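Local structure of exopolyphosphatase (Cytophaga hutchinsonii, 3MDQ) at residues Lys64-Val67 / Ile68-His72; Val252-Arg256 / Arg257-Ala261; Thr296-Leu299 / Lys300-Val303. The protein probably hydrolyses inorganic polyphosphate from the chain end, releasing orthophosphate, and has the actin-like ATPase fold of Ppx/GppA phosphatases. All coordinates share one frame; numbering follows the deposited sequence.

In the fold
All three contacts are local, between neighbouring residues of the chain, and none closes a long loop; set in series, they neither nest nor cross. Contact 1 comes first, in the last turns of helix 52-71, which packs on the sheet holding strands 5-11, 15-24 and 27-37. Contact 2 follows where helix 241-253 ends and the short helix 256-260 begins, a bend that is fastened to helix 267-286. Contact 3 turns the chain from strand 291-295 of the second sheet into helix 299-309, whose first turn reaches strands 5-11 and 76-81 of the first, so it joins the two halves of the actin-like fold. Contacts 1 and 3 have centres about 20 Å apart, and contact 2 lies farther from both.

Contact 1 of 3, residues Lys64-Val67 / Ile68-His72; sequences KFRV and ILDEH
Arg66 and Asp70 are joined by an i to i+4 salt bridge along the last turns of helix 52-71, a helix laid against the first sheet of this actin-like fold. The guanidinium grips the carboxylate side-on, one nitrogen to each oxygen: NE of Arg66 donates to OD2 of Asp70 at 2.8 Å, almost straight at 171°, while NH2 of Arg66 reaches OD1 of Asp70 at 3.0 Å along a more bent line. Both oxygens are met on their syn side, yet the two flat groups are not coplanar, their planes being turned 56° apart. CG of Arg66 lies trans to the main-chain nitrogen (chi1 172°), and a bend at chi2 then swings the guanidinium along the helix surface to Asp70. A second anchor for this guanidinium is the carbonyl of Val102, which accepts from NH1. A methionine at Arg66 would probably leave the Asp70 carboxylate without its charged mate and the Val102 carbonyl without this donor.

One residue on, Val67 and Glu71 meet at van der Waals distance, their side chains crossing at a slant, with CG1 of Val67 3.4 Å from OE2 of Glu71. The inward side is apolar: Phe65 packs on Phe16, Leu18 and Ile9, Ile68 on Leu18, Ile20 and Val32, and Leu69 on Ile9. Regular i to i+4 backbone bonds run beneath these side chains, among them Leu69 N to Phe65 O at 2.9 Å. As the helix gives way to a turn, the imidazole of His72 points its edge back at the last helical turn; ND1 of His72 donates to O of Ile68 at 3.0 Å, with that oxygen lying in the plane of the ring.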
# COMPACT_ATOMS: atom_id res chain seq x y z
N LYS A 64 11.42 -4.46 -17.68
CA LYS A 64 12.18 -5.31 -16.79
C LYS A 64 11.35 -6.42 -16.14
O LYS A 64 11.79 -7.57 -16.05
CB LYS A 64 12.88 -4.46 -15.74
CG LYS A 64 13.99 -3.60 -16.35
CD LYS A 64 14.58 -2.62 -15.34
CE LYS A 64 15.61 -1.72 -16.01
NZ LYS A 64 16.02 -0.59 -15.15
N PHE A 65 10.14 -6.10 -15.71
CA PHE A 65 9.26 -7.11 -15.14
C PHE A 65 8.88 -8.16 -16.19
O PHE A 65 8.80 -9.34 -15.87
CB PHE A 65 7.97 -6.46 -14.60
CG PHE A 65 8.13 -5.77 -13.23
CD1 PHE A 65 9.37 -5.59 -12.59
CD2 PHE A 65 7.00 -5.23 -12.62
CE1 PHE A 65 9.44 -4.96 -11.32
CE2 PHE A 65 7.10 -4.61 -11.34
CZ PHE A 65 8.29 -4.49 -10.73
N ARG A 66 8.66 -7.74 -17.43
CA ARG A 66 8.33 -8.68 -18.50
C ARG A 66 9.48 -9.68 -18.69
O ARG A 66 9.23 -10.90 -18.81
CB ARG A 66 8.02 -7.93 -19.79
CG ARG A 66 7.84 -8.81 -21.02
CD ARG A 66 6.53 -9.57 -21.07
NE ARG A 66 6.64 -10.81 -21.85
CZ ARG A 66 5.75 -11.31 -22.70
NH1 ARG A 66 4.69 -10.64 -23.11
NH2 ARG A 66 5.99 -12.51 -23.22
N VAL A 67 10.73 -9.21 -18.66
CA VAL A 67 11.85 -10.13 -18.75
C VAL A 67 11.79 -11.16 -17.62
O VAL A 67 11.99 -12.33 -17.84
CB VAL A 67 13.22 -9.43 -18.71
CG1 VAL A 67 14.35 -10.46 -18.57
CG2 VAL A 67 13.42 -8.57 -19.97
N ILE A 68 11.56 -10.70 -16.40
CA ILE A 68 11.55 -11.61 -15.24
C ILE A 68 10.41 -12.63 -15.37
O ILE A 68 10.57 -13.81 -15.10
CB ILE A 68 11.46 -10.84 -13.91
CG1 ILE A 68 12.68 -9.95 -13.69
CG2 ILE A 68 11.29 -11.84 -12.76
CD1 ILE A 68 12.53 -8.89 -12.65
N LEU A 69 9.25 -12.18 -15.81
CA LEU A 69 8.12 -13.09 -16.05
C LEU A 69 8.50 -14.19 -17.05
O LEU A 69 8.23 -15.38 -16.87
CB LEU A 69 6.91 -12.29 -16.57
CG LEU A 69 6.20 -11.48 -15.54
CD1 LEU A 69 5.22 -10.47 -16.25
CD2 LEU A 69 5.39 -12.36 -14.56
N ASP A 70 9.11 -13.77 -18.15
CA ASP A 70 9.53 -14.69 -19.18
C ASP A 70 10.60 -15.65 -18.69
O ASP A 70 10.59 -16.85 -19.03
CB ASP A 70 10.02 -13.92 -20.42
CG ASP A 70 8.88 -13.21 -21.16
OD1 ASP A 70 7.74 -13.78 -21.13
OD2 ASP A 70 9.10 -12.11 -21.72
N GLU A 71 11.51 -15.14 -17.87
CA GLU A 71 12.60 -15.98 -17.31
C GLU A 71 12.06 -17.05 -16.37
O GLU A 71 12.77 -18.00 -16.06
CB GLU A 71 13.61 -15.11 -16.57
CG GLU A 71 14.56 -14.46 -17.49
CD GLU A 71 15.43 -13.36 -16.90
OE1 GLU A 71 15.14 -12.87 -15.79
OE2 GLU A 71 16.39 -12.97 -17.60
N HIS A 72 10.80 -16.90 -15.90
CA HIS A 72 10.15 -17.88 -15.03
C HIS A 72 9.00 -18.58 -15.74
O HIS A 72 8.17 -19.25 -15.11
CB HIS A 72 9.72 -17.21 -13.72
CG HIS A 72 10.88 -16.84 -12.86
ND1 HIS A 72 11.56 -15.65 -13.00
CD2 HIS A 72 11.54 -17.53 -11.89
CE1 HIS A 72 12.56 -15.61 -12.14
NE2 HIS A 72 12.54 -16.72 -11.43

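Contact 2 of 3, residues Val252-Arg256 / Arg257-Ala261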
# COMPACT_ATOMS: atom_id res chain seq x y z
N VAL A 252 8.31 12.63 12.96
CA VAL A 252 7.80 14.01 12.96
C VAL A 252 8.97 15.02 13.15
O VAL A 252 8.96 16.10 12.56
CB VAL A 252 6.67 14.19 13.96
CG1 VAL A 252 6.37 15.69 14.22
CG2 VAL A 252 5.46 13.42 13.49
N ALA A 253 9.96 14.66 13.95
CA ALA A 253 11.10 15.57 14.19
C ALA A 253 12.09 15.59 13.01
O ALA A 253 12.87 16.51 12.91
CB ALA A 253 11.86 15.17 15.47
N SER A 254 12.07 14.56 12.18
CA SER A 254 13.05 14.33 11.16
C SER A 254 12.95 15.27 9.97
O SER A 254 11.88 15.76 9.61
CB SER A 254 12.98 12.86 10.66
OG SER A 254 11.84 12.67 9.81
N THR A 255 14.11 15.49 9.33
CA THR A 255 14.13 16.10 8.02
C THR A 255 14.12 15.05 6.92
O THR A 255 14.46 13.89 7.13
CB THR A 255 15.37 16.99 7.84
OG1 THR A 255 16.52 16.15 7.80
CG2 THR A 255 15.51 17.99 8.96
N ARG A 256 13.73 15.47 5.72
CA ARG A 256 13.77 14.60 4.56
C ARG A 256 15.17 13.97 4.39
O ARG A 256 15.31 12.77 4.15
CB ARG A 256 13.39 15.37 3.28
CG ARG A 256 13.48 14.53 2.03
CD ARG A 256 13.11 15.34 0.79
NE ARG A 256 13.43 14.58 -0.41
CZ ARG A 256 14.56 14.68 -1.10
NH1 ARG A 256 15.52 15.53 -0.73
NH2 ARG A 256 14.72 13.91 -2.17
N ARG A 257 16.20 14.80 4.50
CA ARG A 257 17.57 14.31 4.34
C ARG A 257 17.91 13.22 5.35
O ARG A 257 18.54 12.23 5.00
CB ARG A 257 18.55 15.48 4.45
CG ARG A 257 19.98 15.08 4.24
CD ARG A 257 20.19 14.47 2.88
NE ARG A 257 19.85 15.37 1.78
CZ ARG A 257 20.00 15.02 0.51
NH1 ARG A 257 20.49 13.82 0.23
NH2 ARG A 257 19.68 15.87 -0.46
N GLU A 258 17.49 13.39 6.60
CA GLU A 258 17.71 12.36 7.63
C GLU A 258 16.97 11.07 7.28
O GLU A 258 17.48 9.97 7.47
CB GLU A 258 17.25 12.83 8.99
CG GLU A 258 18.17 13.91 9.56
CD GLU A 258 17.64 14.61 10.79
OE1 GLU A 258 16.40 14.65 11.05
OE2 GLU A 258 18.49 15.21 11.48
N ARG A 259 15.75 11.19 6.78
CA ARG A 259 14.96 9.99 6.45
C ARG A 259 15.55 9.19 5.29
O ARG A 259 15.48 7.94 5.27
CB ARG A 259 13.51 10.40 6.19
CG ARG A 259 12.80 10.90 7.42
CD ARG A 259 11.30 10.98 7.19
NE ARG A 259 10.87 11.83 6.07
CZ ARG A 259 10.75 13.15 6.11
NH1 ARG A 259 11.10 13.85 7.21
NH2 ARG A 259 10.29 13.80 5.07
N LEU A 260 16.16 9.89 4.35
CA LEU A 260 16.79 9.21 3.21
C LEU A 260 17.87 8.25 3.70
O LEU A 260 18.21 7.32 2.98
CB LEU A 260 17.35 10.22 2.22
CG LEU A 260 16.32 11.06 1.45
CD1 LEU A 260 17.03 12.18 0.64
CD2 LEU A 260 15.46 10.19 0.51
N ALA A 261 18.39 8.46 4.90
CA ALA A 261 19.45 7.59 5.47
C ALA A 261 18.93 6.39 6.26
O ALA A 261 19.73 5.55 6.69
CB ALA A 261 20.35 8.43 6.35
O HOH W 1 15.79 16.83 12.81
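The backbone passes through two extended residues, Ser254 and Thr255, before entering a short helix in which Arg259 N bonds to Thr255 O at 3.0 Å and Leu260 N to Arg256 O. Thr255 OG1 sits between its own nitrogen and carbonyl carbon (chi1 69°), from where it accepts from N of Glu258 at 3.2 Å. In return, N of Thr255 donates to OE1 of Glu258 at 3.0 Å, coming from above the carboxylate plane. The same oxygen receives a water that also donates to Ala253 O, the carbonyl at the end of the preceding helix.

On another side, Arg259 NH1 donates to Ser254 OG at 2.9 Å, with the hydroxyl in the guanidinium plane; Ser254 OG is further bonded to Leu251 O, and Arg259 NE to Ala270 O. One face of this guanidinium lies against Arg256 CA. The extended Arg256 is held by salt bridges to Asp271 and Glu267, while CD1 of Leu260 rests against one face of its guanidinium near the rim, 3.9 Å from CZ of Arg256. The reciprocal side-chain to backbone bonds of Thr255 and Glu258 form a capping box at the start of helix 256-260.

Contact 3 of 3, residues Thr296-Leu299 / Lys300-Val303; sequences TYSL and KEGV. With GOL (glycerol), chain J.
Glu301 packs against one face of the Tyr297 ring and bonds to the adjoining backbone; this is the tight part of the turn. Its CG sits over the ring in a CH-pi contact, 3.8 Å from the centroid of the Tyr297 ring and 19° off the normal. The two side chains cross at about a right angle, yet the carboxylate and the ring are nearly parallel, 9° apart. A bend at chi2 (84°) curls the glutamate back toward the residues before the helix, where OE1 of Glu301 accepts from N of Ser298 at 2.9 Å, met on the anti side but tilted well out of the carboxylate plane. From the neighbouring position Lys300 also curls round, and NZ of Lys300 forms a salt bridge with OE2 of Glu301 at 3.0 Å, meeting that oxygen at its syn lone pair, with a weak second bond to OE1.

Helix 299-309 starts here, after strand 291-295 of the second sheet, with Ser298 at the N-cap. The Ser298 hydroxyl makes no capping bond; instead water 3 bridges its OG to the amide of Lys300. Gly302 N and Val303 N bond back to the carbonyls of Ser298 and Leu299. Leu299 CD1 meets Val303 CG2 at 4.0 Å, and the pair faces strands 5-11 and 76-81 of the other half of the actin-like fold.

The wetter side lies beyond the tyrosine and carboxylate. There a glycerol, probably from the crystallisation liquor, spans the two side chains: its O3 donates to Tyr297 OH at 2.8 Å, and its O1 makes a weak bond to OE2 of Glu301. Tyr305, Thr30 and Thr21 also bind this molecule. Water 2 sits 2.7 Å from OE2 of Glu301 and also near the carbonyl of Thr296.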
# COMPACT_ATOMS: atom_id res chain seq x y z
N THR A 296 2.34 -8.29 6.16
CA THR A 296 3.31 -8.18 5.05
C THR A 296 2.68 -8.46 3.69
O THR A 296 3.35 -8.26 2.68
CB THR A 296 4.53 -9.08 5.24
OG1 THR A 296 4.12 -10.44 5.13
CG2 THR A 296 5.19 -8.83 6.62
N TYR A 297 1.43 -8.90 3.68
CA TYR A 297 0.64 -9.09 2.44
C TYR A 297 -0.24 -7.89 2.19
O TYR A 297 -0.79 -7.29 3.13
CB TYR A 297 -0.26 -10.31 2.55
CG TYR A 297 0.42 -11.66 2.52
CD1 TYR A 297 1.81 -11.79 2.56
CD2 TYR A 297 -0.34 -12.80 2.46
CE1 TYR A 297 2.40 -13.03 2.51
CE2 TYR A 297 0.24 -14.04 2.41
CZ TYR A 297 1.61 -14.14 2.45
OH TYR A 297 2.17 -15.41 2.41
N SER A 298 -0.41 -7.53 0.93
CA SER A 298 -1.23 -6.41 0.54
C SER A 298 -1.88 -6.75 -0.83
O SER A 298 -2.24 -7.89 -1.06
CB SER A 298 -0.43 -5.11 0.54
OG SER A 298 0.65 -5.13 -0.36
N LEU A 299 -2.07 -5.77 -1.69
CA LEU A 299 -2.83 -6.00 -2.91
C LEU A 299 -2.36 -7.19 -3.75
O LEU A 299 -3.18 -7.99 -4.18
CB LEU A 299 -2.85 -4.74 -3.80
CG LEU A 299 -3.55 -4.86 -5.15
CD1 LEU A 299 -5.03 -5.16 -4.97
CD2 LEU A 299 -3.35 -3.53 -5.92
N LYS A 300 -1.06 -7.29 -4.00
CA LYS A 300 -0.57 -8.33 -4.92
C LYS A 300 -0.89 -9.74 -4.41
O LYS A 300 -1.29 -10.62 -5.18
CB LYS A 300 0.93 -8.15 -5.22
CG LYS A 300 1.87 -8.38 -4.06
CD LYS A 300 3.29 -7.77 -4.27
CE LYS A 300 4.30 -8.13 -3.10
NZ LYS A 300 3.79 -7.59 -1.85
N GLU A 301 -0.75 -9.93 -3.10
CA GLU A 301 -1.14 -11.19 -2.49
C GLU A 301 -2.65 -11.40 -2.50
O GLU A 301 -3.12 -12.50 -2.70
CB GLU A 301 -0.61 -11.35 -1.08
CG GLU A 301 0.91 -11.55 -1.01
CD GLU A 301 1.73 -10.29 -1.04
OE1 GLU A 301 1.21 -9.15 -0.89
OE2 GLU A 301 2.99 -10.44 -1.20
N GLY A 302 -3.42 -10.34 -2.29
CA GLY A 302 -4.84 -10.48 -2.41
C GLY A 302 -5.31 -10.88 -3.77
O GLY A 302 -6.26 -11.65 -3.90
N VAL A 303 -4.67 -10.34 -4.80
CA VAL A 303 -4.94 -10.75 -6.18
C VAL A 303 -4.64 -12.25 -6.37
O VAL A 303 -5.46 -13.01 -6.91
CB VAL A 303 -4.17 -9.86 -7.18
CG1 VAL A 303 -4.18 -10.45 -8.59
CG2 VAL A 303 -4.72 -8.43 -7.17
C1 GOL J . 3.74 -14.49 -0.71
O1 GOL J . 4.01 -13.09 -0.99
C2 GOL J . 2.96 -15.31 -1.78
O2 GOL J . 3.72 -15.72 -2.93
C3 GOL J . 2.52 -16.69 -1.26
O3 GOL J . 1.76 -16.68 -0.09
O HOH W 2 4.84 -9.61 0.51
O HOH W 3 0.82 -5.18 -3.34